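Local coordinates for polyketide synthase (Synechococcus sp., PDB 4GOX), which binds adenosine-3'-5'-diphosphate and probably transfers a sulfo group from the nucleotide PAPS during olefin formation, as the sulfotransferase domain of an olefin synthase, at residues K13-P18 with P60-G65; P108-Y113 with E143-Q148. One frame throughout, in Å; residues are numbered along the deposited sequence.

Contact 1: residues K13-P18 with P60-G65; sequences KQWQKP and PFETMG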
# COMPACT_ATOMS: atom_id res chain seq x y z
N LYS A 13 3.50 -4.60 22.27
CA LYS A 13 3.40 -6.05 22.03
C LYS A 13 4.52 -6.51 21.09
O LYS A 13 4.52 -6.14 19.94
CB LYS A 13 2.01 -6.39 21.46
CG LYS A 13 1.68 -7.87 21.46
CD LYS A 13 0.48 -8.20 22.35
CE LYS A 13 -0.86 -8.15 21.65
NZ LYS A 13 -1.02 -9.27 20.68
N GLN A 14 5.50 -7.29 21.60
CA GLN A 14 6.67 -7.76 20.84
C GLN A 14 6.34 -8.71 19.71
O GLN A 14 5.50 -9.60 19.87
CB GLN A 14 7.69 -8.43 21.77
CG GLN A 14 8.46 -7.47 22.67
CD GLN A 14 9.49 -8.15 23.54
OE1 GLN A 14 9.62 -9.38 23.60
NE2 GLN A 14 10.26 -7.33 24.26
N TRP A 15 7.04 -8.55 18.57
CA TRP A 15 6.89 -9.43 17.42
C TRP A 15 7.69 -10.71 17.64
O TRP A 15 8.83 -10.66 18.11
CB TRP A 15 7.38 -8.75 16.13
CG TRP A 15 6.56 -7.57 15.66
CD1 TRP A 15 6.99 -6.30 15.47
CD2 TRP A 15 5.16 -7.57 15.34
NE1 TRP A 15 5.95 -5.49 15.09
CE2 TRP A 15 4.81 -6.25 14.99
CE3 TRP A 15 4.16 -8.56 15.34
CZ2 TRP A 15 3.51 -5.90 14.60
CZ3 TRP A 15 2.87 -8.21 14.95
CH2 TRP A 15 2.56 -6.89 14.59
N GLN A 16 7.11 -11.86 17.29
CA GLN A 16 7.80 -13.14 17.34
C GLN A 16 8.87 -13.11 16.24
O GLN A 16 8.57 -12.84 15.06
CB GLN A 16 6.83 -14.30 17.09
CG GLN A 16 7.42 -15.70 17.28
CD GLN A 16 7.78 -15.97 18.72
OE1 GLN A 16 6.92 -16.28 19.56
NE2 GLN A 16 9.06 -15.85 19.03
N LYS A 17 10.14 -13.31 16.63
CA LYS A 17 11.26 -13.35 15.70
C LYS A 17 11.26 -14.74 15.06
O LYS A 17 11.30 -15.72 15.79
CB LYS A 17 12.58 -13.05 16.43
CG LYS A 17 12.80 -11.56 16.61
CD LYS A 17 14.08 -11.25 17.36
CE LYS A 17 13.91 -10.14 18.38
NZ LYS A 17 13.49 -8.85 17.76
N PRO A 18 11.11 -14.86 13.72
CA PRO A 18 11.08 -16.21 13.12
C PRO A 18 12.43 -16.92 13.27
O PRO A 18 13.46 -16.24 13.34
CB PRO A 18 10.76 -15.93 11.65
CG PRO A 18 11.26 -14.56 11.41
CD PRO A 18 11.03 -13.81 12.69
N PRO A 60 0.05 -6.14 10.24
CA PRO A 60 -0.23 -5.77 11.65
C PRO A 60 -0.42 -6.90 12.64
O PRO A 60 -0.57 -6.64 13.83
CB PRO A 60 -1.56 -5.02 11.55
CG PRO A 60 -1.70 -4.60 10.13
CD PRO A 60 -1.03 -5.66 9.35
N PHE A 61 -0.47 -8.15 12.16
CA PHE A 61 -0.82 -9.31 12.99
C PHE A 61 0.27 -10.33 13.08
O PHE A 61 1.07 -10.48 12.17
CB PHE A 61 -2.08 -9.96 12.40
CG PHE A 61 -3.15 -8.93 12.07
CD1 PHE A 61 -3.87 -8.30 13.08
CD2 PHE A 61 -3.38 -8.55 10.75
CE1 PHE A 61 -4.85 -7.34 12.78
CE2 PHE A 61 -4.33 -7.56 10.45
CZ PHE A 61 -5.06 -6.97 11.47
N GLU A 62 0.30 -11.04 14.19
CA GLU A 62 1.26 -12.09 14.47
C GLU A 62 0.83 -13.39 13.74
O GLU A 62 1.62 -13.97 12.98
CB GLU A 62 1.35 -12.28 16.00
CG GLU A 62 2.44 -13.20 16.47
CD GLU A 62 3.82 -12.72 16.12
OE1 GLU A 62 4.36 -11.84 16.83
OE2 GLU A 62 4.38 -13.23 15.12
N THR A 63 -0.42 -13.82 13.97
CA THR A 63 -1.02 -15.03 13.40
C THR A 63 -2.39 -14.69 12.80
O THR A 63 -3.00 -13.67 13.15
CB THR A 63 -1.28 -16.09 14.50
OG1 THR A 63 -2.44 -15.72 15.25
CG2 THR A 63 -0.07 -16.34 15.43
N MET A 64 -2.92 -15.63 11.98
CA MET A 64 -4.24 -15.52 11.36
C MET A 64 -5.36 -15.49 12.40
O MET A 64 -6.45 -14.99 12.12
CB MET A 64 -4.44 -16.63 10.31
CG MET A 64 -3.53 -16.49 9.12
SD MET A 64 -3.78 -14.99 8.14
CE MET A 64 -5.42 -15.26 7.53
N GLY A 65 -5.06 -15.96 13.60
CA GLY A 65 -5.97 -15.92 14.74
C GLY A 65 -6.14 -14.50 15.26
O GLY A 65 -7.27 -14.04 15.43
O HOH W 1 3.05 -10.45 18.70
O HOH W 2 6.27 -12.13 13.74

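Contact 2: residues P108-Y113 with E143-Q148; sequences PIADIY and EILFDQ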
# COMPACT_ATOMS: atom_id res chain seq x y z
N PRO A 108 0.95 -18.54 11.49
CA PRO A 108 1.77 -17.31 11.56
C PRO A 108 1.74 -16.53 10.25
O PRO A 108 1.76 -17.13 9.15
CB PRO A 108 3.17 -17.85 11.84
CG PRO A 108 2.96 -19.18 12.49
CD PRO A 108 1.76 -19.74 11.82
N ILE A 109 1.67 -15.20 10.35
CA ILE A 109 1.65 -14.30 9.19
C ILE A 109 2.90 -14.50 8.32
O ILE A 109 2.82 -14.41 7.08
CB ILE A 109 1.38 -12.85 9.67
CG1 ILE A 109 -0.06 -12.64 10.20
CG2 ILE A 109 1.92 -11.74 8.76
CD1 ILE A 109 -1.20 -12.80 9.32
N ALA A 110 4.04 -14.84 8.96
CA ALA A 110 5.31 -15.14 8.29
C ALA A 110 5.08 -16.25 7.23
O ALA A 110 5.65 -16.19 6.14
CB ALA A 110 6.33 -15.63 9.31
N ASP A 111 4.24 -17.24 7.58
CA ASP A 111 3.88 -18.39 6.75
C ASP A 111 2.97 -18.00 5.60
O ASP A 111 3.15 -18.55 4.52
CB ASP A 111 3.26 -19.51 7.60
CG ASP A 111 4.22 -20.19 8.55
OD1 ASP A 111 5.41 -19.80 8.59
OD2 ASP A 111 3.80 -21.13 9.25
N ILE A 112 2.02 -17.05 5.82
CA ILE A 112 1.11 -16.55 4.78
C ILE A 112 1.90 -15.82 3.68
O ILE A 112 1.65 -16.05 2.50
CB ILE A 112 -0.06 -15.71 5.36
CG1 ILE A 112 -0.77 -16.43 6.53
CG2 ILE A 112 -1.06 -15.29 4.30
CD1 ILE A 112 -1.46 -17.84 6.17
N TYR A 113 2.90 -14.99 4.07
CA TYR A 113 3.76 -14.31 3.11
C TYR A 113 4.57 -15.32 2.30
O TYR A 113 4.58 -15.21 1.08
CB TYR A 113 4.67 -13.28 3.80
CG TYR A 113 3.99 -11.96 4.11
CD1 TYR A 113 3.79 -11.54 5.42
CD2 TYR A 113 3.59 -11.11 3.08
CE1 TYR A 113 3.22 -10.30 5.71
CE2 TYR A 113 2.99 -9.88 3.35
CZ TYR A 113 2.82 -9.47 4.67
OH TYR A 113 2.20 -8.27 4.92
N GLU A 143 10.81 -5.62 8.82
CA GLU A 143 12.23 -5.83 9.01
C GLU A 143 12.52 -7.05 9.89
O GLU A 143 13.58 -7.66 9.73
CB GLU A 143 12.93 -4.55 9.51
CG GLU A 143 12.99 -3.49 8.41
CD GLU A 143 13.81 -3.91 7.19
OE1 GLU A 143 15.02 -4.16 7.36
OE2 GLU A 143 13.23 -4.02 6.09
N ILE A 144 11.56 -7.43 10.77
CA ILE A 144 11.67 -8.64 11.58
C ILE A 144 11.46 -9.90 10.70
O ILE A 144 12.22 -10.86 10.82
CB ILE A 144 10.72 -8.57 12.82
CG1 ILE A 144 11.42 -7.79 13.96
CG2 ILE A 144 10.29 -9.97 13.33
CD1 ILE A 144 10.53 -7.09 14.95
N LEU A 145 10.46 -9.88 9.81
CA LEU A 145 10.12 -11.04 8.96
C LEU A 145 10.97 -11.28 7.72
O LEU A 145 11.13 -12.43 7.32
CB LEU A 145 8.64 -10.98 8.52
CG LEU A 145 7.55 -10.98 9.59
CD1 LEU A 145 6.19 -10.68 8.96
CD2 LEU A 145 7.52 -12.30 10.38
N PHE A 146 11.47 -10.21 7.08
CA PHE A 146 12.16 -10.28 5.79
C PHE A 146 13.58 -9.75 5.76
O PHE A 146 13.88 -8.75 6.41
CB PHE A 146 11.34 -9.52 4.74
CG PHE A 146 9.88 -9.89 4.69
CD1 PHE A 146 9.47 -11.09 4.11
CD2 PHE A 146 8.91 -9.02 5.19
CE1 PHE A 146 8.11 -11.43 4.06
CE2 PHE A 146 7.56 -9.36 5.13
CZ PHE A 146 7.18 -10.56 4.57
N ASP A 147 14.42 -10.37 4.92
CA ASP A 147 15.81 -9.97 4.70
C ASP A 147 15.88 -8.89 3.65
O ASP A 147 16.68 -7.95 3.78
CB ASP A 147 16.63 -11.16 4.17
CG ASP A 147 17.23 -12.10 5.20
OD1 ASP A 147 17.69 -13.19 4.79
OD2 ASP A 147 17.31 -11.72 6.40
N GLN A 148 15.09 -9.04 2.58
CA GLN A 148 15.13 -8.21 1.38
C GLN A 148 13.83 -7.47 1.03
O GLN A 148 13.55 -7.31 -0.16
CB GLN A 148 15.57 -9.08 0.18
CG GLN A 148 17.07 -9.37 0.14
CD GLN A 148 17.82 -8.31 -0.63
OE1 GLN A 148 18.05 -8.43 -1.84
NE2 GLN A 148 18.22 -7.24 0.06

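Contact 1: residues K13-P18 with P60-G65
Glu62 reaches across to the backbone of Gln16 with its carboxylate, while the Trp15 indole slides past it in the opposite direction toward the backbone of Pro60 and Phe61. From CB, the Glu62 chain sets out with CG anti to the backbone N (chi1 -172°), then bends at chi2 and brings CD to 3.5 Å from Gln16 CB. At the tip, OE1 accepts a hydrogen bond from the backbone amide of Gln16, with Gln16 N to Glu62 OE1 at 2.8 Å. The N-H...OE1 angle is nearly straight (166°), and the donor comes to the syn side, 29° out of the carboxylate plane. A water also donates to OE1 and links it to Gln14 O. OE2 lies against the aliphatic start of Gln16, 3.3 Å from its CB, and takes a second water that lies beside Gln16 O as well. Trp15 presents the rim of its six-membered ring: CH2 meets Pro60 O in the ring plane at 3.2 Å, CZ3 approaches the Phe61 carbonyl carbon, and CE3 lies 3.6 Å from Glu62 OE1. Its NE1 is bonded elsewhere, to His137 O, and His137 and His141 stack on the indole. With an amide and a water both donating to OE1, Glu62 is probably well stabilised as a carboxylate, tied to an irregular N-terminal segment by one direct main-chain bond and water.

Contact 2: residues P108-Y113 with E143-Q148
Phe146 drives the edge of its ring into the face of Tyr113, and this T-shaped pair is the tight part of the contact. The planes stand at 82° and the centroids lie 5.2 Å apart. One corner of the Phe146 ring does most of the touching: CZ sits above the Tyr113 ring, offset toward its rim, 3.5 Å from Tyr113 CG, while CE1 lies 3.9 Å from Tyr113 CB. Although the CB bond of Phe146 does not point at the tyrosine, chi1 of -50° sets CG anti to the carbonyl carbon, and from there the ring extends to Tyr113. One face of the Phe146 ring is covered by CB of its neighbour Leu145. The phenol oxygen of Tyr113 finds its partner elsewhere, in Asp127 OD1, and side chains of Ile26 and Phe28 in strand 26-30 touch both residues.

Toward the first turn of helix 109-119, Leu145 forks into a close and a looser branch. CD2 rests 3.7 Å from Ala110 CB, but CD1 keeps 4.4 Å from both Ile109 CG2 and Tyr113 CD1. Ala110 is partly exposed, so this flank lies nearer to solvent than the buried aromatic pair. The interface is wholly apolar, joining the start of helix 109-119 to the end of helix 136-145, where Phe146 leaves helical geometry just ahead of strand 149-155. Helices packed together against a parallel sheet in this way are characteristic of the three-layered alpha/beta fold that sulfotransferases share with P-loop nucleoside triphosphatases.

From the N terminus, contact 1 brings residues 13-18, ahead of strand 26-30, against residues 60-65 at the start of helix 64-71, closing a loop that contains strands 26-30 and 50-51 and helix 37-45. Contact 2 opens only afterwards: its loop runs from helix 109-119 through strand 124-129 to the end of helix 136-145. The loops therefore follow in series, neither nested nor crossed, yet the contacts adjoin in space, their centres about 10 Å apart. Glu62 O probably accepts a hydrogen bond from Ile109 N, Met64 packs on Ile109, and Trp15 touches Ile144. Together they join the N-terminal segment and three helices on the same side of the chain's centre.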